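Local coordinates for tyrosine-protein phosphatase YwqE (Bacillus subtilis, PDB 3QY7) that removes phosphate from tyrosine residues of protein substrates as a metal-dependent, manganese-using phosphatase with a TIM-barrel, PHP-like fold, at residues C6-A11 with E24-A29; D101-L106 with L232-I237. All coordinates share one frame; numbering follows the deposited sequence.

Contact 1: residues C6-A11 with E24-A29. With FE (Fe (III) ion), chain C.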
loop_
_atom_site.group_PDB
_atom_site.type_symbol
_atom_site.label_atom_id
_atom_site.label_comp_id
_atom_site.label_asym_id
_atom_site.label_seq_id
_atom_site.Cartn_x
_atom_site.Cartn_y
_atom_site.Cartn_z
ATOM N N CYS A 6 -1.118 -0.620 -5.635
ATOM C CA CYS A 6 -1.178 -0.105 -7.005
ATOM C C CYS A 6 -2.492 -0.500 -7.662
ATOM O O CYS A 6 -2.953 -1.638 -7.533
ATOM C CB CYS A 6 -0.007 -0.667 -7.808
ATOM S SG CYS A 6 0.261 0.188 -9.368
ATOM N N HIS A 7 -3.104 0.447 -8.363
ATOM C CA HIS A 7 -4.388 0.214 -8.990
ATOM C C HIS A 7 -4.201 0.093 -10.488
ATOM O O HIS A 7 -4.775 0.844 -11.291
ATOM C CB HIS A 7 -5.359 1.316 -8.554
ATOM C CG HIS A 7 -5.550 1.357 -7.075
ATOM N ND1 HIS A 7 -6.596 0.713 -6.448
ATOM C CD2 HIS A 7 -4.790 1.892 -6.092
ATOM C CE1 HIS A 7 -6.494 0.901 -5.141
ATOM N NE2 HIS A 7 -5.400 1.597 -4.896
ATOM N N ILE A 8 -3.372 -0.888 -10.859
ATOM C CA ILE A 8 -3.002 -1.147 -12.247
ATOM C C ILE A 8 -3.988 -2.073 -12.982
ATOM O O ILE A 8 -4.051 -2.041 -14.209
ATOM C CB ILE A 8 -1.541 -1.678 -12.363
ATOM C CG1 ILE A 8 -1.029 -1.574 -13.807
ATOM C CG2 ILE A 8 -1.442 -3.113 -11.836
ATOM C CD1 ILE A 8 0.478 -1.796 -13.909
ATOM N N LEU A 9 -4.753 -2.886 -12.250
ATOM C CA LEU A 9 -5.731 -3.762 -12.900
ATOM C C LEU A 9 -6.863 -2.933 -13.512
ATOM O O LEU A 9 -7.377 -2.013 -12.871
ATOM C CB LEU A 9 -6.281 -4.814 -11.935
ATOM C CG LEU A 9 -5.248 -5.817 -11.422
ATOM C CD1 LEU A 9 -5.865 -6.805 -10.443
ATOM C CD2 LEU A 9 -4.505 -6.559 -12.563
ATOM N N PRO A 10 -7.229 -3.254 -14.754
ATOM C CA PRO A 10 -8.219 -2.462 -15.480
ATOM C C PRO A 10 -9.655 -2.808 -15.112
ATOM O O PRO A 10 -9.958 -3.972 -14.806
ATOM C CB PRO A 10 -7.965 -2.861 -16.930
ATOM C CG PRO A 10 -7.560 -4.315 -16.826
ATOM C CD PRO A 10 -6.705 -4.365 -15.577
ATOM N N ALA A 11 -10.516 -1.788 -15.157
ATOM C CA ALA A 11 -11.959 -1.934 -14.969
ATOM C C ALA A 11 -12.310 -2.636 -13.661
ATOM O O ALA A 11 -13.182 -3.510 -13.628
ATOM C CB ALA A 11 -12.580 -2.667 -16.169
ATOM N N GLU A 24 0.344 1.335 -20.021
ATOM C CA GLU A 24 1.059 2.610 -19.839
ATOM C C GLU A 24 1.594 2.760 -18.420
ATOM O O GLU A 24 2.719 3.239 -18.213
ATOM C CB GLU A 24 0.182 3.802 -20.210
ATOM C CG GLU A 24 -0.224 3.827 -21.673
ATOM C CD GLU A 24 0.973 3.803 -22.600
ATOM O OE1 GLU A 24 1.724 4.801 -22.619
ATOM O OE2 GLU A 24 1.174 2.777 -23.288
ATOM N N MET A 25 0.789 2.338 -17.448
ATOM C CA MET A 25 1.231 2.367 -16.061
ATOM C C MET A 25 2.397 1.420 -15.861
ATOM O O MET A 25 3.357 1.762 -15.170
ATOM C CB MET A 25 0.081 2.026 -15.104
ATOM C CG MET A 25 -1.008 3.097 -15.085
ATOM S SD MET A 25 -2.478 2.598 -14.154
ATOM C CE MET A 25 -1.874 2.571 -12.466
ATOM N N ALA A 26 2.316 0.230 -16.464
ATOM C CA ALA A 26 3.410 -0.724 -16.351
ATOM C C ALA A 26 4.738 -0.171 -16.905
ATOM O O ALA A 26 5.788 -0.334 -16.277
ATOM C CB ALA A 26 3.046 -2.012 -17.027
ATOM N N ARG A 27 4.672 0.496 -18.062
ATOM C CA ARG A 27 5.874 1.078 -18.659
ATOM C C ARG A 27 6.474 2.121 -17.712
ATOM O O ARG A 27 7.696 2.171 -17.524
ATOM C CB ARG A 27 5.599 1.690 -20.039
ATOM C CG ARG A 27 5.248 0.681 -21.109
ATOM C CD ARG A 27 5.330 1.268 -22.514
ATOM N NE ARG A 27 4.961 0.259 -23.509
ATOM C CZ ARG A 27 3.844 0.284 -24.235
ATOM N NH1 ARG A 27 2.975 1.283 -24.107
ATOM N NH2 ARG A 27 3.598 -0.692 -25.105
ATOM N N ALA A 28 5.610 2.920 -17.093
ATOM C CA ALA A 28 6.070 3.942 -16.144
ATOM C C ALA A 28 6.715 3.303 -14.926
ATOM O O ALA A 28 7.756 3.767 -14.449
ATOM C CB ALA A 28 4.938 4.824 -15.726
ATOM N N ALA A 29 6.091 2.236 -14.419
ATOM C CA ALA A 29 6.631 1.480 -13.296
ATOM C C ALA A 29 8.037 0.987 -13.595
ATOM O O ALA A 29 8.940 1.141 -12.782
ATOM C CB ALA A 29 5.702 0.302 -12.929
HETATM FE FE FE C . -5.211 2.765 -3.124
HETATM O O HOH W 1 -5.296 4.023 -1.737
#
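H7, whose carbonyl oxygen meets the methyl end of M25, binds the iron(III) ion through its ring NE2, with NE2 to FE at 2.1 Å. H5, E80 and D194 bind the same ion, and water 1 also coordinates it. D13 accepts a hydrogen bond from ND1 on the other side of the imidazole and so fixes the ring's rotation as a second-shell partner. Towards helix 19-31 the contact is apolar, with no hydrogen bond crossing it. M25 bends at chi3 (69°), which brings CE to 3.6 Å from the O of H7 and 3.9 Å from the CA of I8. I8 and M25 run past each other in opposite directions, CG1 of I8 lying 4.0 Å from CB of M25. CG1 of I8 is anti to the backbone N (chi1 -164°), and an extended chi2 carries CD1 to 3.7 Å from the backbone N of A26. H5 and H7 form the HxH pair after the first barrel strand, a hallmark of metal-dependent hydrolases of this type, and the loop packs on helix 19-31. Beyond the two segments, C6, I8 and A29 all touch I37 of strand 36-38, while I8 reaches L62 on helix 52-68.

Contact 2: residues D101-L106 with L232-I237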
loop_
_atom_site.group_PDB
_atom_site.type_symbol
_atom_site.label_atom_id
_atom_site.label_comp_id
_atom_site.label_asym_id
_atom_site.label_seq_id
_atom_site.Cartn_x
_atom_site.Cartn_y
_atom_site.Cartn_z
ATOM N N ASP A 101 -1.013 -13.125 -1.196
ATOM C CA ASP A 101 -1.338 -14.301 -0.365
ATOM C C ASP A 101 -0.411 -14.484 0.845
ATOM O O ASP A 101 -0.296 -15.586 1.382
ATOM C CB ASP A 101 -1.334 -15.579 -1.228
ATOM C CG ASP A 101 -2.394 -15.568 -2.297
ATOM O OD1 ASP A 101 -2.055 -15.898 -3.461
ATOM O OD2 ASP A 101 -3.563 -15.206 -2.004
ATOM N N THR A 102 0.257 -13.416 1.272
ATOM C CA THR A 102 1.120 -13.453 2.452
ATOM C C THR A 102 0.342 -13.100 3.713
ATOM O O THR A 102 -0.862 -12.906 3.671
ATOM C CB THR A 102 2.276 -12.450 2.337
ATOM O OG1 THR A 102 1.744 -11.109 2.428
ATOM C CG2 THR A 102 3.038 -12.653 1.023
ATOM N N LYS A 103 1.058 -12.988 4.829
ATOM C CA LYS A 103 0.444 -12.605 6.092
ATOM C C LYS A 103 0.100 -11.127 6.166
ATOM O O LYS A 103 -0.518 -10.704 7.131
ATOM C CB LYS A 103 1.359 -12.960 7.255
ATOM C CG LYS A 103 2.553 -12.041 7.437
ATOM C CD LYS A 103 3.384 -12.466 8.622
ATOM C CE LYS A 103 4.163 -13.709 8.311
ATOM N NZ LYS A 103 4.723 -14.287 9.577
ATOM N N TYR A 104 0.530 -10.351 5.171
ATOM C CA TYR A 104 0.305 -8.902 5.174
ATOM C C TYR A 104 -0.992 -8.561 4.461
ATOM O O TYR A 104 -1.231 -9.009 3.346
ATOM C CB TYR A 104 1.487 -8.189 4.512
ATOM C CG TYR A 104 2.766 -8.400 5.279
ATOM C CD1 TYR A 104 3.131 -7.540 6.310
ATOM C CD2 TYR A 104 3.577 -9.511 5.023
ATOM C CE1 TYR A 104 4.295 -7.751 7.037
ATOM C CE2 TYR A 104 4.744 -9.735 5.740
ATOM C CZ TYR A 104 5.096 -8.854 6.748
ATOM O OH TYR A 104 6.239 -9.065 7.477
ATOM N N ILE A 105 -1.843 -7.772 5.109
ATOM C CA ILE A 105 -3.137 -7.443 4.544
ATOM C C ILE A 105 -3.273 -5.929 4.535
ATOM O O ILE A 105 -2.939 -5.281 5.536
ATOM C CB ILE A 105 -4.314 -8.140 5.318
ATOM C CG1 ILE A 105 -5.678 -7.757 4.749
ATOM C CG2 ILE A 105 -4.205 -7.955 6.828
ATOM C CD1 ILE A 105 -6.848 -8.515 5.388
ATOM N N LEU A 106 -3.712 -5.382 3.401
ATOM C CA LEU A 106 -3.788 -3.921 3.217
ATOM C C LEU A 106 -5.167 -3.416 3.597
ATOM O O LEU A 106 -6.146 -3.676 2.906
ATOM C CB LEU A 106 -3.436 -3.555 1.764
ATOM C CG LEU A 106 -3.323 -2.051 1.459
ATOM C CD1 LEU A 106 -2.186 -1.411 2.239
ATOM C CD2 LEU A 106 -3.151 -1.842 -0.034
ATOM N N LEU A 232 7.072 -9.722 0.243
ATOM C CA LEU A 232 6.828 -10.598 -0.875
ATOM C C LEU A 232 7.093 -12.045 -0.550
ATOM O O LEU A 232 6.328 -12.895 -0.986
ATOM C CB LEU A 232 7.626 -10.163 -2.101
ATOM C CG LEU A 232 7.142 -10.797 -3.406
ATOM C CD1 LEU A 232 5.829 -10.189 -3.751
ATOM C CD2 LEU A 232 8.059 -10.498 -4.492
ATOM N N ARG A 233 8.172 -12.283 0.206
ATOM C CA ARG A 233 8.656 -13.607 0.629
ATOM C C ARG A 233 7.932 -14.138 1.872
ATOM O O ARG A 233 8.246 -15.230 2.349
ATOM C CB ARG A 233 10.157 -13.560 0.954
ATOM C CG ARG A 233 11.099 -13.327 -0.222
ATOM C CD ARG A 233 12.540 -13.143 0.255
ATOM N NE ARG A 233 13.486 -13.078 -0.864
ATOM C CZ ARG A 233 14.083 -14.140 -1.415
ATOM N NH1 ARG A 233 13.854 -15.362 -0.949
ATOM N NH2 ARG A 233 14.921 -13.975 -2.427
ATOM N N ASN A 234 6.980 -13.364 2.380
ATOM C CA ASN A 234 6.228 -13.689 3.597
ATOM C C ASN A 234 7.116 -13.771 4.842
ATOM O O ASN A 234 6.835 -14.519 5.787
ATOM C CB ASN A 234 5.389 -14.960 3.418
ATOM C CG ASN A 234 4.254 -15.052 4.422
ATOM O OD1 ASN A 234 3.706 -14.041 4.864
ATOM N ND2 ASN A 234 3.926 -16.267 4.819
ATOM N N GLN A 235 8.188 -12.991 4.821
ATOM C CA GLN A 235 9.089 -12.841 5.959
ATOM C C GLN A 235 8.626 -11.714 6.870
ATOM O O GLN A 235 7.755 -10.935 6.512
ATOM C CB GLN A 235 10.518 -12.540 5.484
ATOM C CG GLN A 235 11.190 -13.683 4.746
ATOM C CD GLN A 235 11.193 -14.948 5.549
ATOM O OE1 GLN A 235 10.419 -15.865 5.276
ATOM N NE2 GLN A 235 12.052 -15.008 6.562
ATOM N N THR A 236 9.231 -11.629 8.044
ATOM C CA THR A 236 8.898 -10.587 8.995
ATOM C C THR A 236 9.633 -9.303 8.619
ATOM O O THR A 236 10.843 -9.328 8.426
ATOM C CB THR A 236 9.262 -11.040 10.416
ATOM O OG1 THR A 236 8.535 -12.239 10.721
ATOM C CG2 THR A 236 8.916 -9.951 11.445
ATOM N N ILE A 237 8.895 -8.193 8.472
ATOM C CA ILE A 237 9.482 -6.892 8.146
ATOM C C ILE A 237 10.341 -6.342 9.285
ATOM O O ILE A 237 10.189 -6.755 10.452
ATOM C CB ILE A 237 8.408 -5.840 7.768
ATOM C CG1 ILE A 237 7.327 -5.738 8.855
ATOM C CG2 ILE A 237 7.756 -6.197 6.427
ATOM C CD1 ILE A 237 6.609 -4.380 8.885
HETATM O O HOH W 2 6.975 -14.820 8.446
#
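The ring of Y104 meets the loop after helix 219-232 with its edge, where the O of Q235 lies in the ring plane. T102 OG1 is at the edge as well, and one face carries CG of K103, 3.5 Å above the plane and displaced towards the rim. I237 approaches obliquely, its CG2 3.8 Å from CZ of Y104. The phenol hydroxyl works in both directions. It donates to the O of Q235, with OH to O at 2.6 Å and the donor on a lone pair in the carbonyl plane, and it accepts from the N of I237 at 3.0 Å through a bent bond. Two bonds thus grip the phenol oxygen and tie the loop to the tip of the tyrosine.

A second link comes from N234. Its CG is anti to the backbone N (chi1 -159°), and OD1 accepts from the N of K103 at 2.8 Å with an N-H...O angle of 162°, the donor standing 38° out of the amide plane. The K103 chain crosses the N234 side chain at about a right angle. Water 2 then joins NZ of K103, 2.6 Å away, to the O of N234. T102 OG1 accepts from the N of Y104 in an ST turn and is also hydrogen-bonded to the O of L99. N234, with positive phi, ends helix 219-232 in a Schellman motif. The contact therefore lays a helix C-terminus and its following loop across the start of parallel strand 104-108 of the TIM-barrel-like fold, at the end of that strand away from metal ligand E108.

Overall arrangement
From the N terminus, the chain leaves strand 2-3 and passes through the metal-binding loop into helix 19-31; contact 1 closes this short loop, with 12 residues between its segments. Contact 2 opens later, at the start of strand 104-108, and closes only after 125 intervening residues, bringing the loop after helix 219-232 back to that strand. The two are in series and neither nests nor crosses. The centres of contacts 1 and 2 lie about 22 Å apart and the nearest atoms of contacts 1 and 2 about 6 Å apart, without touching. Contact 1 ties an early loop to the first long helix, whereas contact 2 joins the later parallel sheet to the C-terminal region. L106, on the strand of contact 2, packs on iron ligand H5, one residue before contact 1.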